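Local coordinates for tyrosine-protein kinase receptor torso (Bombyx mori, PDB 5AOQ) that is the extracellular part of a probable receptor tyrosine kinase that binds prothoracicotropic hormone, activates MAPK signalling and helps initiate metamorphosis, probably by inducing ecdysone production, at residues 47-61 with 122-136. Residues are numbered along the deposited sequence; the frame is centred on the assembly and turned at random.
Sequences KTNFEETGISDVPST and STYLDEYGTLQDWME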
ATOM      1  N   LYS A  47      23.704  -5.990 -17.452  1.00 46.13           N
ATOM      2  CA  LYS A  47      23.747  -6.901 -18.590  1.00 44.91           C
ATOM      3  C   LYS A  47      23.094  -8.240 -18.270  1.00 43.58           C
ATOM      4  O   LYS A  47      23.588  -9.296 -18.664  1.00 43.21           O
ATOM      5  CB  LYS A  47      25.191  -7.093 -19.056  1.00 45.99           C
ATOM      6  CG  LYS A  47      25.949  -5.779 -19.233  1.00 47.72           C
ATOM      7  CD  LYS A  47      25.239  -4.862 -20.234  1.00 47.38           C
ATOM      8  CE  LYS A  47      25.902  -3.501 -20.339  1.00 52.38           C
ATOM      9  NZ  LYS A  47      25.205  -2.624 -21.323  1.00 52.37           N
ATOM     10  N   THR A  48      21.977  -8.182 -17.551  1.00 36.08           N
ATOM     11  CA  THR A  48      21.207  -9.377 -17.241  1.00 35.03           C
ATOM     12  C   THR A  48      20.332  -9.747 -18.433  1.00 34.16           C
ATOM     13  O   THR A  48      19.465  -8.977 -18.847  1.00 34.41           O
ATOM     14  CB  THR A  48      20.313  -9.178 -16.000  1.00 35.58           C
ATOM     15  OG1 THR A  48      21.101  -8.698 -14.904  1.00 37.00           O
ATOM     16  CG2 THR A  48      19.635 -10.486 -15.606  1.00 34.74           C
ATOM     17  N   ASN A  49      20.578 -10.935 -18.974  1.00 36.26           N
ATOM     18  CA  ASN A  49      19.868 -11.436 -20.144  1.00 35.96           C
ATOM     19  C   ASN A  49      19.391 -12.865 -19.907  1.00 35.38           C
ATOM     20  O   ASN A  49      20.199 -13.785 -19.786  1.00 35.49           O
ATOM     21  CB  ASN A  49      20.776 -11.374 -21.377  1.00 36.57           C
ATOM     22  CG  ASN A  49      20.008 -11.486 -22.680  1.00 36.95           C
ATOM     23  OD1 ASN A  49      19.006 -12.193 -22.768  1.00 36.73           O
ATOM     24  ND2 ASN A  49      20.487 -10.791 -23.707  1.00 37.89           N
ATOM     25  N   PHE A  50      18.076 -13.047 -19.839  1.00 28.29           N
ATOM     26  CA  PHE A  50      17.500 -14.366 -19.592  1.00 27.98           C
ATOM     27  C   PHE A  50      17.427 -15.210 -20.859  1.00 28.36           C
ATOM     28  O   PHE A  50      17.309 -16.433 -20.791  1.00 28.30           O
ATOM     29  CB  PHE A  50      16.101 -14.234 -18.990  1.00 28.35           C
ATOM     30  CG  PHE A  50      16.099 -13.868 -17.536  1.00 28.64           C
ATOM     31  CD1 PHE A  50      16.144 -14.853 -16.566  1.00 28.91           C
ATOM     32  CD2 PHE A  50      16.049 -12.544 -17.137  1.00 29.28           C
ATOM     33  CE1 PHE A  50      16.138 -14.526 -15.227  1.00 29.81           C
ATOM     34  CE2 PHE A  50      16.044 -12.210 -15.797  1.00 30.25           C
ATOM     35  CZ  PHE A  50      16.089 -13.203 -14.841  1.00 30.52           C
ATOM     36  N   GLU A  51      17.497 -14.553 -22.011  1.00 29.07           N
ATOM     37  CA  GLU A  51      17.365 -15.237 -23.291  1.00 30.11           C
ATOM     38  C   GLU A  51      18.710 -15.769 -23.783  1.00 30.60           C
ATOM     39  O   GLU A  51      18.760 -16.586 -24.701  1.00 31.85           O
ATOM     40  CB  GLU A  51      16.739 -14.294 -24.320  1.00 31.16           C
ATOM     41  CG  GLU A  51      15.255 -14.042 -24.065  1.00 31.51           C
ATOM     42  CD  GLU A  51      14.642 -13.047 -25.030  1.00 32.82           C
ATOM     43  OE1 GLU A  51      15.204 -11.943 -25.184  1.00 32.65           O
ATOM     44  OE2 GLU A  51      13.592 -13.367 -25.626  1.00 34.25           O
ATOM     45  N   GLU A  52      19.793 -15.307 -23.162  1.00 53.52           N
ATOM     46  CA  GLU A  52      21.139 -15.763 -23.501  1.00 52.61           C
ATOM     47  C   GLU A  52      21.654 -16.796 -22.503  1.00 52.12           C
ATOM     48  O   GLU A  52      22.782 -17.277 -22.627  1.00 53.27           O
ATOM     49  CB  GLU A  52      22.112 -14.583 -23.561  1.00 53.06           C
ATOM     50  CG  GLU A  52      21.884 -13.643 -24.731  1.00 55.43           C
ATOM     51  CD  GLU A  52      22.942 -12.558 -24.815  1.00 55.74           C
ATOM     52  OE1 GLU A  52      23.607 -12.295 -23.791  1.00 54.32           O
ATOM     53  OE2 GLU A  52      23.106 -11.968 -25.903  1.00 56.97           O
ATOM     54  N   THR A  53      20.829 -17.140 -21.520  1.00 29.32           N
ATOM     55  CA  THR A  53      21.224 -18.084 -20.480  1.00 29.34           C
ATOM     56  C   THR A  53      20.832 -19.508 -20.856  1.00 29.30           C
ATOM     57  O   THR A  53      19.792 -19.729 -21.475  1.00 29.49           O
ATOM     58  CB  THR A  53      20.579 -17.722 -19.128  1.00 28.65           C
ATOM     59  OG1 THR A  53      20.749 -16.322 -18.872  1.00 28.71           O
ATOM     60  CG2 THR A  53      21.207 -18.524 -17.997  1.00 29.13           C
ATOM     61  N   GLY A  54      21.674 -20.468 -20.477  1.00 30.12           N
ATOM     62  CA  GLY A  54      21.469 -21.861 -20.831  1.00 30.45           C
ATOM     63  C   GLY A  54      21.044 -22.711 -19.649  1.00 29.73           C
ATOM     64  O   GLY A  54      20.560 -22.193 -18.644  1.00 29.10           O
ATOM     65  N   ILE A  55      21.223 -24.024 -19.778  1.00 30.33           N
ATOM     66  CA  ILE A  55      20.838 -24.976 -18.736  1.00 29.92           C
ATOM     67  C   ILE A  55      21.903 -26.060 -18.589  1.00 31.29           C
ATOM     68  O   ILE A  55      22.267 -26.712 -19.566  1.00 32.52           O
ATOM     69  CB  ILE A  55      19.479 -25.637 -19.044  1.00 29.75           C
ATOM     70  CG1 ILE A  55      18.387 -24.572 -19.174  1.00 29.09           C
ATOM     71  CG2 ILE A  55      19.114 -26.644 -17.953  1.00 29.28           C
ATOM     72  CD1 ILE A  55      17.070 -25.103 -19.687  1.00 29.86           C
ATOM     73  N   SER A  56      22.391 -26.253 -17.366  1.00 24.65           N
ATOM     74  CA  SER A  56      23.475 -27.198 -17.112  1.00 26.67           C
ATOM     75  C   SER A  56      22.968 -28.555 -16.631  1.00 26.72           C
ATOM     76  O   SER A  56      21.813 -28.691 -16.221  1.00 25.34           O
ATOM     77  CB  SER A  56      24.442 -26.622 -16.076  1.00 28.31           C
ATOM     78  OG  SER A  56      23.819 -26.498 -14.812  1.00 27.90           O
ATOM     79  N   ASP A  57      23.845 -29.554 -16.682  1.00 55.27           N
ATOM     80  CA  ASP A  57      23.542 -30.876 -16.148  1.00 55.73           C
ATOM     81  C   ASP A  57      23.538 -30.837 -14.627  1.00 56.42           C
ATOM     82  O   ASP A  57      22.945 -31.694 -13.976  1.00 56.34           O
ATOM     83  CB  ASP A  57      24.565 -31.908 -16.631  1.00 57.72           C
ATOM     84  CG  ASP A  57      24.582 -32.053 -18.138  1.00 57.23           C
ATOM     85  OD1 ASP A  57      23.525 -31.858 -18.770  1.00 55.21           O
ATOM     86  OD2 ASP A  57      25.654 -32.376 -18.689  1.00 59.02           O
ATOM     87  N   VAL A  58      24.204 -29.827 -14.075  1.00 30.39           N
ATOM     88  CA  VAL A  58      24.361 -29.688 -12.633  1.00 31.34           C
ATOM     89  C   VAL A  58      23.009 -29.601 -11.927  1.00 29.66           C
ATOM     90  O   VAL A  58      22.254 -28.653 -12.151  1.00 28.01           O
ATOM     91  CB  VAL A  58      25.189 -28.432 -12.282  1.00 32.21           C
ATOM     92  CG1 VAL A  58      25.376 -28.312 -10.775  1.00 33.34           C
ATOM     93  CG2 VAL A  58      26.539 -28.463 -12.984  1.00 34.07           C
ATOM     94  N   PRO A  59      22.693 -30.592 -11.075  1.00 30.22           N
ATOM     95  CA  PRO A  59      21.480 -30.458 -10.265  1.00 28.95           C
ATOM     96  C   PRO A  59      21.645 -29.365  -9.222  1.00 29.32           C
ATOM     97  O   PRO A  59      22.755 -29.135  -8.742  1.00 31.07           O
ATOM     98  CB  PRO A  59      21.329 -31.834  -9.606  1.00 29.90           C
ATOM     99  CG  PRO A  59      22.208 -32.750 -10.391  1.00 31.17           C
ATOM    100  CD  PRO A  59      23.338 -31.897 -10.863  1.00 32.05           C
ATOM    101  N   SER A  60      20.552 -28.696  -8.882  1.00 42.00           N
ATOM    102  CA  SER A  60      20.601 -27.603  -7.926  1.00 42.26           C
ATOM    103  C   SER A  60      20.769 -28.121  -6.498  1.00 43.69           C
ATOM    104  O   SER A  60      20.237 -29.174  -6.144  1.00 43.74           O
ATOM    105  CB  SER A  60      19.337 -26.760  -8.038  1.00 40.38           C
ATOM    106  OG  SER A  60      19.497 -25.541  -7.344  1.00 40.64           O
ATOM    107  N   THR A  61      21.513 -27.376  -5.683  1.00 31.27           N
ATOM    108  CA  THR A  61      21.767 -27.769  -4.299  1.00 32.84           C
ATOM    109  C   THR A  61      20.657 -27.282  -3.369  1.00 31.93           C
ATOM    110  O   THR A  61      20.704 -27.513  -2.160  1.00 33.06           O
ATOM    111  CB  THR A  61      23.118 -27.223  -3.790  1.00 34.89           C
ATOM    112  OG1 THR A  61      23.095 -25.790  -3.793  1.00 34.23           O
ATOM    113  CG2 THR A  61      24.262 -27.712  -4.663  1.00 36.14           C
ATOM    114  N   SER A 122      17.438 -22.425  -9.959  1.00 13.25           N
ATOM    115  CA  SER A 122      18.359 -21.506  -9.293  1.00 13.51           C
ATOM    116  C   SER A 122      19.471 -21.012 -10.217  1.00 13.17           C
ATOM    117  O   SER A 122      19.829 -21.682 -11.184  1.00 12.96           O
ATOM    118  CB  SER A 122      18.978 -22.180  -8.063  1.00 14.26           C
ATOM    119  OG  SER A 122      19.803 -23.273  -8.425  1.00 14.26           O
ATOM    120  N   THR A 123      20.007 -19.832  -9.907  1.00 32.97           N
ATOM    121  CA  THR A 123      21.118 -19.253 -10.662  1.00 33.16           C
ATOM    122  C   THR A 123      22.009 -18.387  -9.782  1.00 34.12           C
ATOM    123  O   THR A 123      21.548 -17.805  -8.803  1.00 34.64           O
ATOM    124  CB  THR A 123      20.606 -18.396 -11.839  1.00 32.96           C
ATOM    125  OG1 THR A 123      19.890 -19.223 -12.761  1.00 32.42           O
ATOM    126  CG2 THR A 123      21.752 -17.711 -12.573  1.00 33.61           C
ATOM    127  N   TYR A 124      23.292 -18.322 -10.134  1.00 15.35           N
ATOM    128  CA  TYR A 124      24.227 -17.386  -9.516  1.00 16.63           C
ATOM    129  C   TYR A 124      24.430 -16.168 -10.415  1.00 17.09           C
ATOM    130  O   TYR A 124      24.692 -16.305 -11.609  1.00 16.99           O
ATOM    131  CB  TYR A 124      25.567 -18.067  -9.233  1.00 17.70           C
ATOM    132  CG  TYR A 124      25.465 -19.229  -8.273  1.00 17.74           C
ATOM    133  CD1 TYR A 124      25.408 -19.012  -6.905  1.00 18.57           C
ATOM    134  CD2 TYR A 124      25.426 -20.538  -8.730  1.00 17.37           C
ATOM    135  CE1 TYR A 124      25.315 -20.063  -6.017  1.00 18.97           C
ATOM    136  CE2 TYR A 124      25.333 -21.599  -7.848  1.00 17.76           C
ATOM    137  CZ  TYR A 124      25.277 -21.355  -6.491  1.00 18.54           C
ATOM    138  OH  TYR A 124      25.183 -22.401  -5.602  1.00 19.27           O
ATOM    139  N   LEU A 125      24.311 -14.980  -9.831  1.00 30.47           N
ATOM    140  CA  LEU A 125      24.429 -13.733 -10.581  1.00 30.77           C
ATOM    141  C   LEU A 125      25.848 -13.179 -10.562  1.00 32.52           C
ATOM    142  O   LEU A 125      26.565 -13.316  -9.572  1.00 33.70           O
ATOM    143  CB  LEU A 125      23.467 -12.686 -10.015  1.00 30.50           C
ATOM    144  CG  LEU A 125      21.996 -12.822 -10.407  1.00 28.84           C
ATOM    145  CD1 LEU A 125      21.118 -11.982  -9.495  1.00 28.73           C
ATOM    146  CD2 LEU A 125      21.806 -12.402 -11.855  1.00 28.41           C
ATOM    147  N   ASP A 126      26.245 -12.552 -11.664  1.00 48.05           N
ATOM    148  CA  ASP A 126      27.550 -11.908 -11.754  1.00 49.82           C
ATOM    149  C   ASP A 126      27.498 -10.543 -11.077  1.00 50.89           C
ATOM    150  O   ASP A 126      26.454 -10.132 -10.570  1.00 50.16           O
ATOM    151  CB  ASP A 126      27.976 -11.762 -13.218  1.00 49.90           C
ATOM    152  CG  ASP A 126      29.474 -11.601 -13.383  1.00 51.68           C
ATOM    153  OD1 ASP A 126      30.160 -11.275 -12.392  1.00 53.06           O
ATOM    154  OD2 ASP A 126      29.969 -11.796 -14.514  1.00 51.81           O
ATOM    155  N   GLU A 127      28.629  -9.848 -11.070  1.00 59.05           N
ATOM    156  CA  GLU A 127      28.702  -8.497 -10.535  1.00 60.41           C
ATOM    157  C   GLU A 127      27.803  -7.571 -11.348  1.00 59.72           C
ATOM    158  O   GLU A 127      27.192  -6.648 -10.809  1.00 59.99           O
ATOM    159  CB  GLU A 127      30.149  -7.995 -10.547  1.00 62.68           C
ATOM    160  CG  GLU A 127      30.403  -6.751  -9.695  1.00 64.58           C
ATOM    161  CD  GLU A 127      29.891  -5.466 -10.328  1.00 64.96           C
ATOM    162  OE1 GLU A 127      29.810  -5.394 -11.572  1.00 64.21           O
ATOM    163  OE2 GLU A 127      29.565  -4.527  -9.572  1.00 66.23           O
ATOM    164  N   TYR A 128      27.715  -7.841 -12.647  1.00 46.66           N
ATOM    165  CA  TYR A 128      26.922  -7.024 -13.557  1.00 46.18           C
ATOM    166  C   TYR A 128      25.509  -7.577 -13.717  1.00 44.09           C
ATOM    167  O   TYR A 128      24.635  -6.920 -14.284  1.00 43.59           O
ATOM    168  CB  TYR A 128      27.606  -6.951 -14.921  1.00 46.75           C
ATOM    169  CG  TYR A 128      28.983  -6.331 -14.870  1.00 48.96           C
ATOM    170  CD1 TYR A 128      29.145  -4.953 -14.898  1.00 50.53           C
ATOM    171  CD2 TYR A 128      30.120  -7.124 -14.792  1.00 49.63           C
ATOM    172  CE1 TYR A 128      30.401  -4.384 -14.850  1.00 52.74           C
ATOM    173  CE2 TYR A 128      31.379  -6.564 -14.743  1.00 51.77           C
ATOM    174  CZ  TYR A 128      31.513  -5.193 -14.772  1.00 53.34           C
ATOM    175  OH  TYR A 128      32.761  -4.620 -14.725  1.00 55.65           O
ATOM    176  N   GLY A 129      25.301  -8.793 -13.222  1.00 40.57           N
ATOM    177  CA  GLY A 129      23.992  -9.419 -13.230  1.00 38.75           C
ATOM    178  C   GLY A 129      23.884 -10.432 -14.349  1.00 37.77           C
ATOM    179  O   GLY A 129      22.789 -10.724 -14.828  1.00 36.48           O
ATOM    180  N   THR A 130      25.023 -10.977 -14.761  1.00 31.64           N
ATOM    181  CA  THR A 130      25.045 -12.005 -15.792  1.00 30.94           C
ATOM    182  C   THR A 130      24.585 -13.338 -15.215  1.00 29.87           C
ATOM    183  O   THR A 130      25.134 -13.827 -14.228  1.00 30.32           O
ATOM    184  CB  THR A 130      26.448 -12.168 -16.405  1.00 32.19           C
ATOM    185  OG1 THR A 130      26.992 -10.879 -16.716  1.00 33.52           O
ATOM    186  CG2 THR A 130      26.382 -13.009 -17.670  1.00 31.61           C
ATOM    187  N   LEU A 131      23.573 -13.918 -15.850  1.00 35.21           N
ATOM    188  CA  LEU A 131      22.998 -15.178 -15.404  1.00 34.24           C
ATOM    189  C   LEU A 131      23.751 -16.361 -15.987  1.00 34.47           C
ATOM    190  O   LEU A 131      23.811 -16.517 -17.206  1.00 34.44           O
ATOM    191  CB  LEU A 131      21.528 -15.260 -15.811  1.00 32.96           C
ATOM    192  CG  LEU A 131      20.589 -14.235 -15.184  1.00 32.59           C
ATOM    193  CD1 LEU A 131      19.335 -14.105 -16.027  1.00 31.65           C
ATOM    194  CD2 LEU A 131      20.239 -14.644 -13.763  1.00 32.30           C
ATOM    195  N   GLN A 132      24.331 -17.189 -15.125  1.00 28.25           N
ATOM    196  CA  GLN A 132      24.916 -18.441 -15.585  1.00 28.44           C
ATOM    197  C   GLN A 132      23.799 -19.470 -15.702  1.00 27.31           C
ATOM    198  O   GLN A 132      22.708 -19.271 -15.171  1.00 26.50           O
ATOM    199  CB  GLN A 132      26.024 -18.923 -14.644  1.00 29.49           C
ATOM    200  CG  GLN A 132      25.569 -19.311 -13.248  1.00 29.33           C
ATOM    201  CD  GLN A 132      26.734 -19.688 -12.349  1.00 30.66           C
ATOM    202  OE1 GLN A 132      26.726 -20.741 -11.710  1.00 30.77           O
ATOM    203  NE2 GLN A 132      27.743 -18.824 -12.292  1.00 31.84           N
ATOM    204  N   ASP A 133      24.076 -20.557 -16.414  1.00 30.77           N
ATOM    205  CA  ASP A 133      23.049 -21.523 -16.797  1.00 29.92           C
ATOM    206  C   ASP A 133      22.229 -22.046 -15.615  1.00 29.38           C
ATOM    207  O   ASP A 133      22.757 -22.277 -14.527  1.00 29.92           O
ATOM    208  CB  ASP A 133      23.697 -22.691 -17.540  1.00 30.43           C
ATOM    209  CG  ASP A 133      24.399 -22.252 -18.811  1.00 31.00           C
ATOM    210  OD1 ASP A 133      24.713 -21.048 -18.932  1.00 31.27           O
ATOM    211  OD2 ASP A 133      24.635 -23.107 -19.690  1.00 31.29           O
ATOM    212  N   TRP A 134      20.931 -22.222 -15.849  1.00 25.05           N
ATOM    213  CA  TRP A 134      19.998 -22.664 -14.818  1.00 24.53           C
ATOM    214  C   TRP A 134      20.327 -24.060 -14.301  1.00 25.01           C
ATOM    215  O   TRP A 134      20.799 -24.914 -15.050  1.00 25.41           O
ATOM    216  CB  TRP A 134      18.565 -22.640 -15.361  1.00 23.56           C
ATOM    217  CG  TRP A 134      18.053 -21.258 -15.625  1.00 23.12           C
ATOM    218  CD1 TRP A 134      18.033 -20.603 -16.822  1.00 23.10           C
ATOM    219  CD2 TRP A 134      17.488 -20.358 -14.667  1.00 22.78           C
ATOM    220  NE1 TRP A 134      17.490 -19.351 -16.668  1.00 22.79           N
ATOM    221  CE2 TRP A 134      17.148 -19.175 -15.353  1.00 22.56           C
ATOM    222  CE3 TRP A 134      17.233 -20.439 -13.295  1.00 22.76           C
ATOM    223  CZ2 TRP A 134      16.570 -18.081 -14.713  1.00 22.29           C
ATOM    224  CZ3 TRP A 134      16.666 -19.351 -12.661  1.00 22.48           C
ATOM    225  CH2 TRP A 134      16.337 -18.189 -13.369  1.00 22.24           C
ATOM    226  N   MET A 135      20.071 -24.277 -13.013  1.00 33.30           N
ATOM    227  CA  MET A 135      20.277 -25.578 -12.382  1.00 33.88           C
ATOM    228  C   MET A 135      18.943 -26.152 -11.923  1.00 33.29           C
ATOM    229  O   MET A 135      18.164 -25.483 -11.245  1.00 32.77           O
ATOM    230  CB  MET A 135      21.243 -25.460 -11.203  1.00 34.88           C
ATOM    231  CG  MET A 135      22.613 -24.931 -11.596  1.00 35.66           C
ATOM    232  SD  MET A 135      23.817 -25.022 -10.258  1.00 37.15           S
ATOM    233  CE  MET A 135      25.241 -24.278 -11.050  1.00 37.93           C
ATOM    234  N   GLU A 136      18.693 -27.400 -12.301  1.00 25.28           N
ATOM    235  CA  GLU A 136      17.421 -28.053 -12.031  1.00 24.86           C
ATOM    236  C   GLU A 136      17.249 -28.340 -10.544  1.00 25.30           C
ATOM    237  O   GLU A 136      18.116 -28.945  -9.914  1.00 26.31           O
ATOM    238  CB  GLU A 136      17.324 -29.347 -12.842  1.00 25.26           C
ATOM    239  CG  GLU A 136      15.930 -29.942 -12.924  1.00 24.86           C
ATOM    240  CD  GLU A 136      15.846 -31.080 -13.926  1.00 25.35           C
ATOM    241  OE1 GLU A 136      16.909 -31.557 -14.376  1.00 26.10           O
ATOM    242  OE2 GLU A 136      14.717 -31.493 -14.265  1.00 25.10           O
TER
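Leu-131 sets its CD1 methyl over the centre of the Phe-50 ring, a CH-pi contact with CD1 3.3 Å from the ring centroid. In Leu-131, chi1 -64° and chi2 159° together carry CD1 to the ring, and CG comes near the Thr-48 methyl CG2. Trp-134 meets the same ring at its edge, CZ2 lying 3.6 Å from Phe-50 CE1. With an alanine here in place of the Phe-50 ring, a gap is likely to open under Leu-131 CD1, and Trp-134 CZ2 would lose its edge partner.

Thr-53 has its OG1 bonded to Asn-49 O, in the carbonyl plane, which probably holds its rotation. With OG1 anti to the carbonyl carbon (chi1 -47°), CG2 falls anti to the backbone N and rests 3.3 Å from Gln-132 O. Thr-48 OG1 donates to Gly-129 O at 2.6 Å, tilted from the carbonyl plane.

The backbones pair in parallel at Ile-55 and Trp-134. Trp-134 N donates to Gly-54 O (2.8 Å), and Ser-56 N donates to Trp-134 O (3.1 Å). Further on, Ser-60 N bonds Glu-136 O, and Ser-60 OG and Ser-122 OG share a hydrogen bond. Met-135 runs extended beside Val-58, its SD 3.7 Å from Val-58 CG1.

Around 55-56 the segment adds a short, weakly bonded parallel edge to strand 134-140, an outer strand of the four-stranded antiparallel sheet in the first FN3 domain. Phe-50 also touches Leu-84 of strand 83-88 and Glu-27 of helix 27-38. Thr-48 packs on Cys-31 of that helix, and Trp-134 on Trp-121 of strand 118-124.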